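Local structure of proteasome accessory factor B/C (PafBC) (Paenarthrobacter aurescens, 6SJ9) at residues 247-252 with 278-283; 159-164 with 218-223; 340-345 with 570-575; 365-370 with 409-414; 504-509 with 517-522. The protein is a WYL domain-containing transcriptional regulator of the bacterial DNA damage response and probably binds DNA through its winged helix-turn-helix domains. All coordinates share one frame; numbering follows the deposited sequence.

How the interactions relate
The five contacts are spread over one chain and none touches another. Interaction 1 lies in the first WCX domain, interaction 4 in the PafC helix-turn-helix domain and interaction 5 in the second WYL domain. Residues 159-164 of interaction 2 belong to the first WYL domain. Interaction 3 joins two loops 225 residues apart in sequence, and interactions 4 and 5 are nested inside the loop it closes. Its centre is about 25 Å from that of interaction 4 and about 23 Å from that of interaction 5. Interactions 2 and 4 reach the same antiparallel sheet, with nearest atoms about 9 Å apart. The potassium site, formed by Leu16, Thr18, Ile81, Lys83 and Ser85, involves none of them.

Interaction 1 (247-252 with 278-283); sequences ATLVID and ITVDFR
Leu249 and Ile278 face each other across two antiparallel strands of the four-stranded sheet in the WCX domain, whose strand order 2-3-1-4 fits a ferredoxin-like fold. The backbones pair at Ala247 with Val280 and at Leu249 with Ile278, both hydrogen-bonded pairs. Thr248 and Thr279 form the non-hydrogen-bonded pair between them. The bond from Ala247 N to Val280 O is 2.8 Å long and almost straight, at 176°.

The side chains of Ala247, Leu249, Ile278 and Val280 share one face. In Ile278, CG1 sits between the backbone N and the carbonyl carbon (chi1 64°), which sets it 4.0 Å from Leu249 CB. The side chains of Leu249 and Val280 cross at about a right angle, with Leu249 CD1 against Val280 CG2. Ile251 and Ile278 cross in the same way, and their CD1 atoms meet at 3.8 Å. Leu259 of helix 257-261 packs on Leu249, Ile251 and Ile278 and continues this apolar layer.

On the other face Thr248 and Thr279 lie side by side and point the same way. Thr279 CG2 lies 4.1 Å from Thr248 OG1. Thr279 OG1 is hydrogen-bonded to Thr264 OG1 and Ser265 OG of the neighbouring strand 263-268. At the far end the Phe282 ring packs obliquely on Ala247, with Phe282 CE1 3.7 Å from Ala247 CB.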
# COMPACT_ATOMS: atom_id res chain seq x y z
N ALA A 247 -4.28 -14.42 21.32
CA ALA A 247 -4.19 -13.21 22.13
C ALA A 247 -5.55 -12.87 22.74
O ALA A 247 -6.60 -13.11 22.13
CB ALA A 247 -3.69 -12.04 21.27
N THR A 248 -5.53 -12.28 23.94
CA THR A 248 -6.74 -11.83 24.63
C THR A 248 -6.63 -10.32 24.84
O THR A 248 -5.68 -9.84 25.48
CB THR A 248 -6.93 -12.56 25.96
OG1 THR A 248 -6.82 -13.97 25.75
CG2 THR A 248 -8.31 -12.28 26.54
N LEU A 249 -7.58 -9.58 24.28
CA LEU A 249 -7.50 -8.14 24.20
C LEU A 249 -8.78 -7.51 24.74
O LEU A 249 -9.88 -8.02 24.51
CB LEU A 249 -7.27 -7.68 22.76
CG LEU A 249 -6.12 -8.34 22.00
CD1 LEU A 249 -6.11 -7.82 20.55
CD2 LEU A 249 -4.76 -8.14 22.68
N VAL A 250 -8.62 -6.41 25.48
CA VAL A 250 -9.72 -5.54 25.86
C VAL A 250 -9.61 -4.29 25.01
O VAL A 250 -8.60 -3.59 25.07
CB VAL A 250 -9.70 -5.20 27.35
CG1 VAL A 250 -10.72 -4.15 27.63
CG2 VAL A 250 -9.97 -6.44 28.19
N ILE A 251 -10.68 -3.97 24.27
CA ILE A 251 -10.73 -2.87 23.32
C ILE A 251 -11.97 -2.01 23.55
O ILE A 251 -13.00 -2.50 24.00
CB ILE A 251 -10.73 -3.37 21.86
CG1 ILE A 251 -11.97 -4.22 21.61
CG2 ILE A 251 -9.50 -4.20 21.56
CD1 ILE A 251 -12.09 -4.67 20.18
N ASP A 252 -11.84 -0.72 23.26
CA ASP A 252 -12.97 0.20 23.35
C ASP A 252 -14.06 -0.19 22.35
O ASP A 252 -13.77 -0.52 21.19
CB ASP A 252 -12.52 1.63 23.07
CG ASP A 252 -11.53 2.14 24.11
OD1 ASP A 252 -11.24 1.41 25.08
OD2 ASP A 252 -11.04 3.28 23.94
N ILE A 278 -11.95 -9.45 23.28
CA ILE A 278 -11.87 -10.29 22.09
C ILE A 278 -10.62 -11.15 22.17
O ILE A 278 -9.66 -10.84 22.86
CB ILE A 278 -11.86 -9.49 20.78
CG1 ILE A 278 -10.60 -8.61 20.69
CG2 ILE A 278 -13.11 -8.70 20.62
CD1 ILE A 278 -10.38 -7.98 19.32
N THR A 279 -10.64 -12.22 21.38
CA THR A 279 -9.48 -13.04 21.12
C THR A 279 -9.14 -12.95 19.64
O THR A 279 -10.04 -12.81 18.80
CB THR A 279 -9.73 -14.52 21.53
OG1 THR A 279 -10.99 -14.95 21.02
CG2 THR A 279 -9.77 -14.66 23.04
N VAL A 280 -7.85 -12.91 19.34
CA VAL A 280 -7.38 -12.86 17.96
C VAL A 280 -6.21 -13.83 17.84
O VAL A 280 -5.47 -14.09 18.80
CB VAL A 280 -6.97 -11.45 17.50
CG1 VAL A 280 -8.09 -10.47 17.70
CG2 VAL A 280 -5.71 -10.99 18.21
N ASP A 281 -6.08 -14.41 16.66
CA ASP A 281 -4.98 -15.30 16.36
C ASP A 281 -3.83 -14.50 15.79
O ASP A 281 -4.03 -13.63 14.94
CB ASP A 281 -5.40 -16.39 15.37
CG ASP A 281 -6.40 -17.38 15.97
OD1 ASP A 281 -6.21 -17.78 17.14
OD2 ASP A 281 -7.39 -17.73 15.29
N PHE A 282 -2.62 -14.81 16.25
CA PHE A 282 -1.42 -14.21 15.69
C PHE A 282 -0.35 -15.28 15.74
O PHE A 282 -0.47 -16.26 16.49
CB PHE A 282 -0.99 -12.97 16.47
CG PHE A 282 -0.42 -13.29 17.83
CD1 PHE A 282 -1.25 -13.61 18.89
CD2 PHE A 282 0.96 -13.22 18.07
CE1 PHE A 282 -0.72 -13.90 20.14
CE2 PHE A 282 1.49 -13.49 19.33
CZ PHE A 282 0.65 -13.83 20.36
N ARG A 283 0.70 -15.11 14.92
CA ARG A 283 1.87 -15.98 14.93
C ARG A 283 3.07 -15.29 15.56
O ARG A 283 3.64 -15.83 16.51
CB ARG A 283 2.18 -16.54 13.53
CG ARG A 283 1.01 -17.37 12.99
CD ARG A 283 1.17 -17.96 11.59
NE ARG A 283 0.99 -16.99 10.50
CZ ARG A 283 0.44 -17.29 9.33
NH1 ARG A 283 -0.06 -18.51 9.12
NH2 ARG A 283 0.33 -16.35 8.38

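Interaction 2 (159-164 with 218-223); sequences GKHPIR and VLTTGS
His161 is packed tightly into the turn formed by Leu219 to Gly222, a type I beta turn. Its ND1 donates to Gly222 O at 2.8 Å, and the acceptor lies in the ring plane. Thr220 CA sits over the centre of one ring face, 3.6 Å from the centroid, as a CH-pi contact. Gly159 O lies over the centre of the opposite face. The ring is fixed at its edge by the hydrogen bond and flanked on both faces. An alanine here would probably leave Gly222 O without this donor and open a gap beside Thr220.

Next along the chain, Pro162 O accepts a hydrogen bond from Leu219 N at 2.9 Å. Leu219 crosses Arg164 at about a right angle and puts CD1 over one guanidinium face, toward its rim. The Arg164 charge is paired with Glu179.

The solvent side is looser. Lys160 and Ser223 are exposed there, and their side chains make little contact. Ser223 meets the other segment mainly through its CA, 3.1 Å from Lys160 O.

Lys160 ends helix 147-159 in a Schellman motif. The contact joins that helix end to the loop after strand 217-218, beside strand 175-188.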
# COMPACT_ATOMS: atom_id res chain seq x y z
N GLY A 159 28.79 -4.62 -0.73
CA GLY A 159 30.19 -4.37 -0.46
C GLY A 159 30.95 -5.58 0.09
O GLY A 159 32.13 -5.45 0.45
N LYS A 160 30.28 -6.73 0.18
CA LYS A 160 30.90 -7.95 0.71
C LYS A 160 31.46 -7.74 2.11
O LYS A 160 32.59 -8.13 2.41
CB LYS A 160 31.98 -8.48 -0.26
CG LYS A 160 31.39 -8.88 -1.59
CD LYS A 160 32.39 -9.49 -2.50
CE LYS A 160 31.68 -10.16 -3.69
NZ LYS A 160 31.30 -9.13 -4.71
N HIS A 161 30.70 -7.08 2.95
CA HIS A 161 31.01 -6.85 4.33
C HIS A 161 30.16 -7.78 5.21
O HIS A 161 28.93 -7.84 5.04
CB HIS A 161 30.69 -5.41 4.72
CG HIS A 161 31.41 -4.41 3.90
ND1 HIS A 161 32.77 -4.49 3.68
CD2 HIS A 161 30.99 -3.27 3.31
CE1 HIS A 161 33.14 -3.46 2.95
NE2 HIS A 161 32.09 -2.69 2.73
N PRO A 162 30.78 -8.41 6.20
CA PRO A 162 30.02 -9.10 7.25
C PRO A 162 29.30 -8.06 8.12
O PRO A 162 29.60 -6.85 8.05
CB PRO A 162 31.09 -9.89 8.02
CG PRO A 162 32.38 -9.17 7.74
CD PRO A 162 32.25 -8.33 6.47
N ILE A 163 28.34 -8.52 8.92
CA ILE A 163 27.53 -7.65 9.77
C ILE A 163 27.47 -8.22 11.18
O ILE A 163 27.81 -9.37 11.45
CB ILE A 163 26.07 -7.47 9.25
CG1 ILE A 163 25.34 -8.80 9.25
CG2 ILE A 163 26.08 -6.90 7.85
CD1 ILE A 163 23.88 -8.73 8.71
N ARG A 164 27.01 -7.37 12.10
CA ARG A 164 26.71 -7.78 13.47
C ARG A 164 25.43 -7.09 13.93
O ARG A 164 25.10 -5.97 13.50
CB ARG A 164 27.92 -7.52 14.39
CG ARG A 164 27.77 -6.54 15.54
CD ARG A 164 29.14 -5.95 15.90
NE ARG A 164 30.16 -6.97 15.77
CZ ARG A 164 31.46 -6.74 15.52
NH1 ARG A 164 31.93 -5.49 15.36
NH2 ARG A 164 32.30 -7.78 15.39
N VAL A 218 27.13 -2.65 9.79
CA VAL A 218 27.87 -3.16 8.65
C VAL A 218 29.37 -3.01 8.92
O VAL A 218 29.87 -1.88 9.02
CB VAL A 218 27.47 -2.42 7.39
CG1 VAL A 218 28.15 -3.04 6.15
CG2 VAL A 218 25.95 -2.50 7.19
N LEU A 219 30.12 -4.13 8.95
CA LEU A 219 31.57 -4.06 9.26
C LEU A 219 32.36 -3.79 7.97
O LEU A 219 32.93 -4.69 7.33
CB LEU A 219 32.02 -5.36 9.91
CG LEU A 219 31.12 -5.74 11.09
CD1 LEU A 219 31.71 -6.97 11.79
CD2 LEU A 219 31.01 -4.51 12.09
N THR A 220 32.43 -2.50 7.64
CA THR A 220 33.05 -1.98 6.41
C THR A 220 34.57 -2.13 6.43
O THR A 220 35.19 -1.72 5.46
CB THR A 220 32.68 -0.50 6.15
OG1 THR A 220 33.12 0.29 7.25
CG2 THR A 220 31.16 -0.29 5.94
N THR A 221 35.15 -2.58 7.53
CA THR A 221 36.55 -2.97 7.55
C THR A 221 36.78 -4.41 7.10
O THR A 221 37.94 -4.81 6.97
CB THR A 221 37.12 -2.87 8.96
OG1 THR A 221 36.26 -3.60 9.85
CG2 THR A 221 37.20 -1.43 9.42
N GLY A 222 35.72 -5.22 6.96
CA GLY A 222 35.84 -6.63 6.71
C GLY A 222 35.41 -7.03 5.30
O GLY A 222 34.79 -6.27 4.57
N SER A 223 35.72 -8.29 4.96
CA SER A 223 35.31 -8.86 3.69
C SER A 223 34.81 -10.28 3.93
O SER A 223 35.14 -10.92 4.94
CB SER A 223 36.44 -8.95 2.68
OG SER A 223 37.48 -9.64 3.35

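Interaction 3 (340-345 with 570-575)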
# COMPACT_ATOMS: atom_id res chain seq x y z
N ALA A 340 15.61 12.60 0.51
CA ALA A 340 14.70 11.49 0.81
C ALA A 340 13.94 11.06 -0.47
O ALA A 340 13.87 11.79 -1.46
CB ALA A 340 13.72 11.90 1.90
N ARG A 341 13.30 9.89 -0.40
CA ARG A 341 12.42 9.43 -1.48
C ARG A 341 11.47 10.55 -1.89
O ARG A 341 10.88 11.20 -1.03
CB ARG A 341 11.62 8.22 -0.99
CG ARG A 341 10.59 7.65 -1.99
CD ARG A 341 9.78 6.46 -1.32
NE ARG A 341 10.76 5.43 -0.96
CZ ARG A 341 10.57 4.56 0.04
NH1 ARG A 341 9.45 4.62 0.73
NH2 ARG A 341 11.49 3.64 0.33
N LYS A 342 11.32 10.76 -3.20
CA LYS A 342 10.37 11.74 -3.74
C LYS A 342 8.98 11.14 -3.84
O LYS A 342 8.81 9.92 -3.97
CB LYS A 342 10.78 12.23 -5.14
CG LYS A 342 12.12 12.90 -5.24
CD LYS A 342 12.20 13.72 -6.56
CE LYS A 342 13.53 14.45 -6.71
NZ LYS A 342 14.01 14.54 -8.13
N ARG A 343 7.97 12.01 -3.80
CA ARG A 343 6.58 11.61 -3.99
C ARG A 343 6.41 10.85 -5.30
O ARG A 343 6.84 11.30 -6.36
CB ARG A 343 5.66 12.83 -3.97
CG ARG A 343 5.43 13.38 -2.56
CD ARG A 343 4.84 14.79 -2.57
NE ARG A 343 4.80 15.20 -1.19
CZ ARG A 343 3.85 14.86 -0.33
NH1 ARG A 343 2.80 14.15 -0.75
NH2 ARG A 343 3.93 15.28 0.93
N THR A 344 5.85 9.66 -5.20
CA THR A 344 5.84 8.74 -6.33
C THR A 344 5.16 9.34 -7.54
O THR A 344 4.06 9.88 -7.44
CB THR A 344 5.14 7.48 -5.87
OG1 THR A 344 5.79 7.08 -4.66
CG2 THR A 344 5.24 6.34 -6.94
N SER A 345 5.81 9.25 -8.69
CA SER A 345 5.30 9.75 -9.96
C SER A 345 4.66 8.64 -10.80
O SER A 345 4.80 7.45 -10.54
CB SER A 345 6.43 10.40 -10.77
OG SER A 345 7.39 9.41 -11.08
N ALA A 570 6.21 21.58 -17.77
CA ALA A 570 7.49 22.22 -17.49
C ALA A 570 7.92 21.89 -16.06
O ALA A 570 7.09 21.59 -15.21
CB ALA A 570 7.41 23.74 -17.69
N GLY A 571 9.22 21.93 -15.81
CA GLY A 571 9.69 21.52 -14.51
C GLY A 571 10.24 20.12 -14.57
O GLY A 571 10.55 19.59 -15.65
N GLN A 572 10.38 19.51 -13.41
CA GLN A 572 10.80 18.12 -13.37
C GLN A 572 9.53 17.31 -13.15
O GLN A 572 8.41 17.84 -13.27
CB GLN A 572 11.86 17.91 -12.29
CG GLN A 572 12.85 16.76 -12.56
CD GLN A 572 14.07 16.78 -11.63
OE1 GLN A 572 14.54 17.84 -11.22
NE2 GLN A 572 14.58 15.60 -11.30
N ASP A 573 9.65 16.04 -12.81
CA ASP A 573 8.44 15.24 -12.73
C ASP A 573 7.54 15.75 -11.60
O ASP A 573 7.98 16.44 -10.68
CB ASP A 573 8.74 13.75 -12.51
CG ASP A 573 8.98 13.01 -13.81
OD1 ASP A 573 8.82 13.62 -14.89
OD2 ASP A 573 9.31 11.80 -13.75
N PHE A 574 6.27 15.42 -11.71
CA PHE A 574 5.41 15.71 -10.59
C PHE A 574 4.81 14.42 -10.06
O PHE A 574 4.84 13.36 -10.71
CB PHE A 574 4.33 16.76 -10.90
CG PHE A 574 3.37 16.42 -12.01
CD1 PHE A 574 2.12 15.89 -11.72
CD2 PHE A 574 3.68 16.74 -13.34
CE1 PHE A 574 1.20 15.62 -12.74
CE2 PHE A 574 2.75 16.47 -14.36
CZ PHE A 574 1.52 15.91 -14.05
N PRO A 575 4.32 14.45 -8.84
CA PRO A 575 3.77 13.24 -8.26
C PRO A 575 2.54 12.75 -9.03
O PRO A 575 1.80 13.52 -9.64
CB PRO A 575 3.43 13.66 -6.83
CG PRO A 575 4.24 14.94 -6.58
CD PRO A 575 4.28 15.60 -7.91
O HOH W 1 9.91 9.82 -11.56
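Ser345 and Pro575 bring two irregular loops together, with CA atoms 4.2 Å apart. The touching parts, from 342 to 345 and from 572 to 575, run 81° to each other. Thr344 O lies 3.5 Å from Pro575 CA, a CA-H...O contact. The backbone of Thr344 is also hydrogen-bonded to Ala576.

The apolar part is small. Arg343 and Pro575 cross obliquely, and Arg343 CB rests 3.6 Å from Pro575 CG. The Arg343 chain is extended from CG to NE and carries the guanidinium past the proline. There NH1 reaches Phe579 O.

Ser345 touches the second loop in two ways. Its CB meets Phe574 O at 3.4 Å. Its OG lies between the backbone N and the carbonyl carbon (chi1 63°) and is joined to Asp573 through a water. The water is 2.6 Å from Ser345 OG and donates to Asp573 OD2 at 3.0 Å. Asp573 is poorly ordered, so this outer link is less certain than the proline contact.

Ser345 is the N-cap of helix 346-360, and its OG also bonds Gln348 N. The contact thus places the loop before strand 586-592 against the start of that helix.

Interaction 4 (365-370 with 409-414); sequences LHIQEV and DHVYIS
Leu365 opens the contact by pairing with Val411 in a short antiparallel ladder of the winged helix-turn-helix domain. Leu365 N donates to Val411 O at 2.7 Å, and Val411 N returns a bond to Leu365 O. Leu365 CB faces Val411 CB, 4.4 Å away, on the buried side, where Leu359 of helix 346-360 touches both residues.

His366 points to the other face and makes an offset stack with His410. The ring centroids are 4.1 Å apart and the planes differ by 9°. His366 CE1 lies over the centre of the His410 ring, and Tyr412 CD1 lies over the opposite face. His410 NE2 is hydrogen-bonded to Gln363 O, which would help fix the turn of that ring.

His366 is also the N-cap of helix 367-374. Ile367, the first helical residue, donates its N to Asp409 O at 3.0 Å from well above the carbonyl plane. Its CD1 packs on Val411 CG2 at 3.7 Å.

Gln368 N donates to Asp409 OD1 at 2.8 Å, on the syn side of the carboxylate. An alanine in place of Asp409 would probably leave Gln368 N without this acceptor. The carboxylate meets a backbone N-H of the helix's first turn, where its negative charge would probably be favoured by the helix dipole.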
# COMPACT_ATOMS: atom_id res chain seq x y z
N LEU A 365 15.31 -10.88 -11.32
CA LEU A 365 15.59 -9.48 -11.59
C LEU A 365 17.03 -9.25 -11.16
O LEU A 365 17.33 -9.33 -9.97
CB LEU A 365 14.61 -8.58 -10.82
CG LEU A 365 14.65 -7.09 -11.27
CD1 LEU A 365 13.40 -6.36 -10.79
CD2 LEU A 365 15.88 -6.39 -10.76
N HIS A 366 17.93 -9.03 -12.14
CA HIS A 366 19.32 -8.70 -11.84
C HIS A 366 19.47 -7.18 -11.72
O HIS A 366 19.30 -6.44 -12.70
CB HIS A 366 20.28 -9.28 -12.88
CG HIS A 366 20.42 -10.76 -12.75
ND1 HIS A 366 21.33 -11.34 -11.91
CD2 HIS A 366 19.71 -11.77 -13.30
CE1 HIS A 366 21.21 -12.66 -11.96
NE2 HIS A 366 20.24 -12.94 -12.81
N ILE A 367 19.77 -6.72 -10.52
CA ILE A 367 19.51 -5.31 -10.22
C ILE A 367 20.35 -4.40 -11.12
O ILE A 367 19.80 -3.47 -11.75
CB ILE A 367 19.74 -5.03 -8.74
CG1 ILE A 367 18.56 -5.59 -7.96
CG2 ILE A 367 19.78 -3.51 -8.49
CD1 ILE A 367 18.80 -5.67 -6.49
N GLN A 368 21.67 -4.64 -11.22
CA GLN A 368 22.51 -3.68 -11.96
C GLN A 368 22.08 -3.60 -13.41
O GLN A 368 21.93 -2.51 -13.98
CB GLN A 368 23.99 -4.03 -11.93
CG GLN A 368 24.87 -2.88 -12.56
CD GLN A 368 24.69 -1.55 -11.77
OE1 GLN A 368 24.98 -1.49 -10.58
NE2 GLN A 368 24.21 -0.50 -12.43
N GLU A 369 21.85 -4.76 -14.02
CA GLU A 369 21.48 -4.83 -15.42
C GLU A 369 20.10 -4.23 -15.66
O GLU A 369 19.87 -3.61 -16.69
CB GLU A 369 21.56 -6.29 -15.84
CG GLU A 369 20.96 -6.63 -17.15
CD GLU A 369 21.08 -8.13 -17.37
OE1 GLU A 369 20.10 -8.77 -17.84
OE2 GLU A 369 22.18 -8.66 -17.04
N VAL A 370 19.18 -4.39 -14.73
CA VAL A 370 17.87 -3.83 -14.99
C VAL A 370 17.88 -2.33 -14.72
O VAL A 370 17.22 -1.57 -15.44
CB VAL A 370 16.82 -4.59 -14.16
CG1 VAL A 370 15.49 -3.85 -14.15
CG2 VAL A 370 16.59 -5.99 -14.80
N ASP A 409 22.40 -8.27 -5.53
CA ASP A 409 22.14 -7.90 -6.93
C ASP A 409 21.07 -8.79 -7.62
O ASP A 409 21.01 -8.86 -8.85
CB ASP A 409 23.44 -7.91 -7.79
CG ASP A 409 23.27 -7.18 -9.17
OD1 ASP A 409 22.93 -5.98 -9.16
OD2 ASP A 409 23.44 -7.78 -10.26
N HIS A 410 20.22 -9.51 -6.88
CA HIS A 410 19.37 -10.50 -7.55
C HIS A 410 18.06 -10.70 -6.77
O HIS A 410 18.10 -11.18 -5.63
CB HIS A 410 20.12 -11.79 -7.71
CG HIS A 410 19.40 -12.78 -8.55
ND1 HIS A 410 19.67 -14.13 -8.51
CD2 HIS A 410 18.45 -12.61 -9.50
CE1 HIS A 410 18.88 -14.76 -9.37
NE2 HIS A 410 18.13 -13.86 -9.98
N VAL A 411 16.92 -10.30 -7.35
CA VAL A 411 15.62 -10.36 -6.67
C VAL A 411 14.67 -11.22 -7.49
O VAL A 411 14.52 -11.02 -8.70
CB VAL A 411 14.99 -8.96 -6.44
CG1 VAL A 411 13.73 -9.08 -5.42
CG2 VAL A 411 16.02 -8.00 -5.89
N TYR A 412 14.02 -12.18 -6.84
CA TYR A 412 13.09 -13.01 -7.60
C TYR A 412 11.95 -13.46 -6.70
O TYR A 412 12.13 -13.68 -5.50
CB TYR A 412 13.79 -14.20 -8.30
CG TYR A 412 14.63 -15.10 -7.43
CD1 TYR A 412 15.85 -14.67 -6.90
CD2 TYR A 412 14.22 -16.41 -7.17
CE1 TYR A 412 16.62 -15.51 -6.10
CE2 TYR A 412 14.99 -17.26 -6.38
CZ TYR A 412 16.18 -16.81 -5.85
OH TYR A 412 16.93 -17.67 -5.05
N ILE A 413 10.77 -13.48 -7.30
CA ILE A 413 9.52 -13.89 -6.68
C ILE A 413 9.28 -15.31 -7.16
O ILE A 413 9.05 -15.52 -8.35
CB ILE A 413 8.38 -12.93 -7.05
CG1 ILE A 413 8.71 -11.55 -6.50
CG2 ILE A 413 7.07 -13.42 -6.51
CD1 ILE A 413 7.69 -10.45 -6.76
N SER A 414 9.48 -16.29 -6.29
CA SER A 414 9.48 -17.69 -6.69
C SER A 414 8.10 -18.16 -7.17
O SER A 414 7.06 -17.82 -6.60
CB SER A 414 9.99 -18.56 -5.55
OG SER A 414 9.21 -18.42 -4.38

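Interaction 5 (504-509 with 517-522)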
# COMPACT_ATOMS: atom_id res chain seq x y z
N GLN A 504 -7.61 28.59 -18.35
CA GLN A 504 -7.28 28.71 -16.94
C GLN A 504 -8.54 29.04 -16.12
O GLN A 504 -9.48 29.68 -16.60
CB GLN A 504 -6.22 29.80 -16.77
CG GLN A 504 -5.17 29.43 -15.83
CD GLN A 504 -4.09 30.48 -15.69
OE1 GLN A 504 -4.36 31.58 -15.31
NE2 GLN A 504 -2.85 30.11 -16.00
N LEU A 505 -8.54 28.61 -14.86
CA LEU A 505 -9.66 28.86 -13.96
C LEU A 505 -9.19 29.60 -12.72
O LEU A 505 -8.13 29.31 -12.18
CB LEU A 505 -10.35 27.54 -13.54
CG LEU A 505 -11.07 26.78 -14.67
CD1 LEU A 505 -11.58 25.42 -14.23
CD2 LEU A 505 -12.34 27.59 -15.06
N ARG A 506 -10.01 30.51 -12.28
CA ARG A 506 -9.91 31.07 -10.94
C ARG A 506 -10.73 30.18 -10.01
O ARG A 506 -11.94 30.10 -10.16
CB ARG A 506 -10.49 32.47 -10.88
CG ARG A 506 -10.28 33.19 -9.54
CD ARG A 506 -8.82 33.44 -9.27
NE ARG A 506 -8.59 34.40 -8.19
CZ ARG A 506 -7.39 34.65 -7.68
NH1 ARG A 506 -6.33 34.02 -8.18
NH2 ARG A 506 -7.26 35.53 -6.68
N LEU A 507 -10.06 29.57 -9.04
CA LEU A 507 -10.66 28.62 -8.11
C LEU A 507 -10.72 29.23 -6.72
O LEU A 507 -9.72 29.79 -6.22
CB LEU A 507 -9.86 27.32 -8.09
CG LEU A 507 -10.12 26.44 -6.88
CD1 LEU A 507 -11.57 25.85 -6.92
CD2 LEU A 507 -9.01 25.35 -6.87
N ARG A 508 -11.88 29.15 -6.10
CA ARG A 508 -12.07 29.42 -4.68
C ARG A 508 -12.34 28.09 -4.00
O ARG A 508 -13.32 27.43 -4.32
CB ARG A 508 -13.20 30.41 -4.46
CG ARG A 508 -12.74 31.85 -4.80
CD ARG A 508 -13.93 32.74 -4.63
NE ARG A 508 -13.69 34.06 -5.14
CZ ARG A 508 -14.69 34.89 -5.41
NH1 ARG A 508 -15.94 34.47 -5.22
NH2 ARG A 508 -14.43 36.12 -5.86
N TYR A 509 -11.43 27.66 -3.14
CA TYR A 509 -11.45 26.30 -2.62
C TYR A 509 -11.70 26.40 -1.12
O TYR A 509 -10.96 27.09 -0.44
CB TYR A 509 -10.12 25.62 -2.91
CG TYR A 509 -10.09 24.13 -2.68
CD1 TYR A 509 -10.91 23.29 -3.42
CD2 TYR A 509 -9.20 23.56 -1.77
CE1 TYR A 509 -10.89 21.90 -3.26
CE2 TYR A 509 -9.20 22.14 -1.58
CZ TYR A 509 -10.05 21.33 -2.33
OH TYR A 509 -10.03 19.94 -2.22
N VAL A 517 -11.92 30.21 2.44
CA VAL A 517 -11.56 29.76 1.10
C VAL A 517 -10.18 30.28 0.81
O VAL A 517 -9.76 31.31 1.34
CB VAL A 517 -12.53 30.25 -0.00
CG1 VAL A 517 -13.96 29.69 0.20
CG2 VAL A 517 -12.54 31.79 -0.01
N THR A 518 -9.44 29.51 0.03
CA THR A 518 -8.24 29.98 -0.63
C THR A 518 -8.65 30.31 -2.06
O THR A 518 -9.56 29.67 -2.64
CB THR A 518 -7.10 28.93 -0.61
OG1 THR A 518 -7.58 27.70 -1.14
CG2 THR A 518 -6.58 28.68 0.81
N GLU A 519 -7.98 31.29 -2.64
CA GLU A 519 -8.25 31.76 -3.99
C GLU A 519 -6.99 31.59 -4.82
O GLU A 519 -5.91 32.03 -4.40
CB GLU A 519 -8.71 33.23 -3.96
CG GLU A 519 -9.50 33.67 -5.20
CD GLU A 519 -9.92 35.19 -5.23
OE1 GLU A 519 -9.15 36.10 -4.75
OE2 GLU A 519 -11.06 35.44 -5.71
N ARG A 520 -7.12 30.99 -6.00
CA ARG A 520 -5.95 30.67 -6.77
C ARG A 520 -6.32 30.42 -8.22
O ARG A 520 -7.41 29.93 -8.51
CB ARG A 520 -5.25 29.44 -6.23
CG ARG A 520 -6.27 28.29 -6.09
CD ARG A 520 -5.54 27.13 -5.51
NE ARG A 520 -5.81 26.95 -4.14
CZ ARG A 520 -5.13 26.13 -3.34
NH1 ARG A 520 -5.55 25.99 -2.11
NH2 ARG A 520 -4.05 25.48 -3.75
N ASP A 521 -5.37 30.73 -9.11
CA ASP A 521 -5.45 30.41 -10.54
C ASP A 521 -4.92 29.01 -10.75
O ASP A 521 -3.85 28.68 -10.23
CB ASP A 521 -4.62 31.42 -11.36
CG ASP A 521 -5.26 32.83 -11.37
OD1 ASP A 521 -6.51 32.96 -11.40
OD2 ASP A 521 -4.50 33.78 -11.30
N VAL A 522 -5.66 28.17 -11.48
CA VAL A 522 -5.24 26.81 -11.77
C VAL A 522 -5.41 26.48 -13.25
O VAL A 522 -6.33 26.97 -13.92
CB VAL A 522 -5.99 25.76 -10.92
CG1 VAL A 522 -5.93 26.16 -9.53
CG2 VAL A 522 -7.47 25.67 -11.31
O HOH W 2 -8.53 25.91 0.98
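This contact belongs to the beta hairpin of strands 503-510 and 517-530 in the second WYL domain. Six backbone hydrogen bonds tie Leu505 to Val522, Leu507 to Arg520 and Tyr509 to Thr518. Leu507 N to Arg520 O, at 2.7 Å, is one of them.

Arg506, Arg508, Glu519 and Asp521 share one face and form a salt-bridge network. The Arg506 side chain crosses Glu519 at about a right angle, and Arg506 NH2 meets Glu519 OE1 at 2.8 Å in a bent, weak bond. The Arg506 chain is bent at chi2 (65°), which sets CD 3.2 Å from Asp521 OD1. NH1 of Arg506 adds a longer, weak bond to that oxygen. Arg508 lies beside Glu519, pointing the same way. Its NE bonds Glu519 OE2 at 3.0 Å, within the guanidinium plane but from above the carboxylate plane. Glu519 thus bridges two arginines with separate oxygens.

The other face mixes apolar and polar groups. Leu507 CD2 meets Val522 CG1 at 4.1 Å. The Leu507 and Arg520 side chains lie side by side. Arg520 bonds Thr518 OG1 through NH1 and pairs with Glu583. A water links Thr518 OG1 to Tyr509 O.

Strands 533-540 and 554-560 flank the pair in a five-stranded antiparallel sheet, consistent with the Sm-like fold of WYL domains.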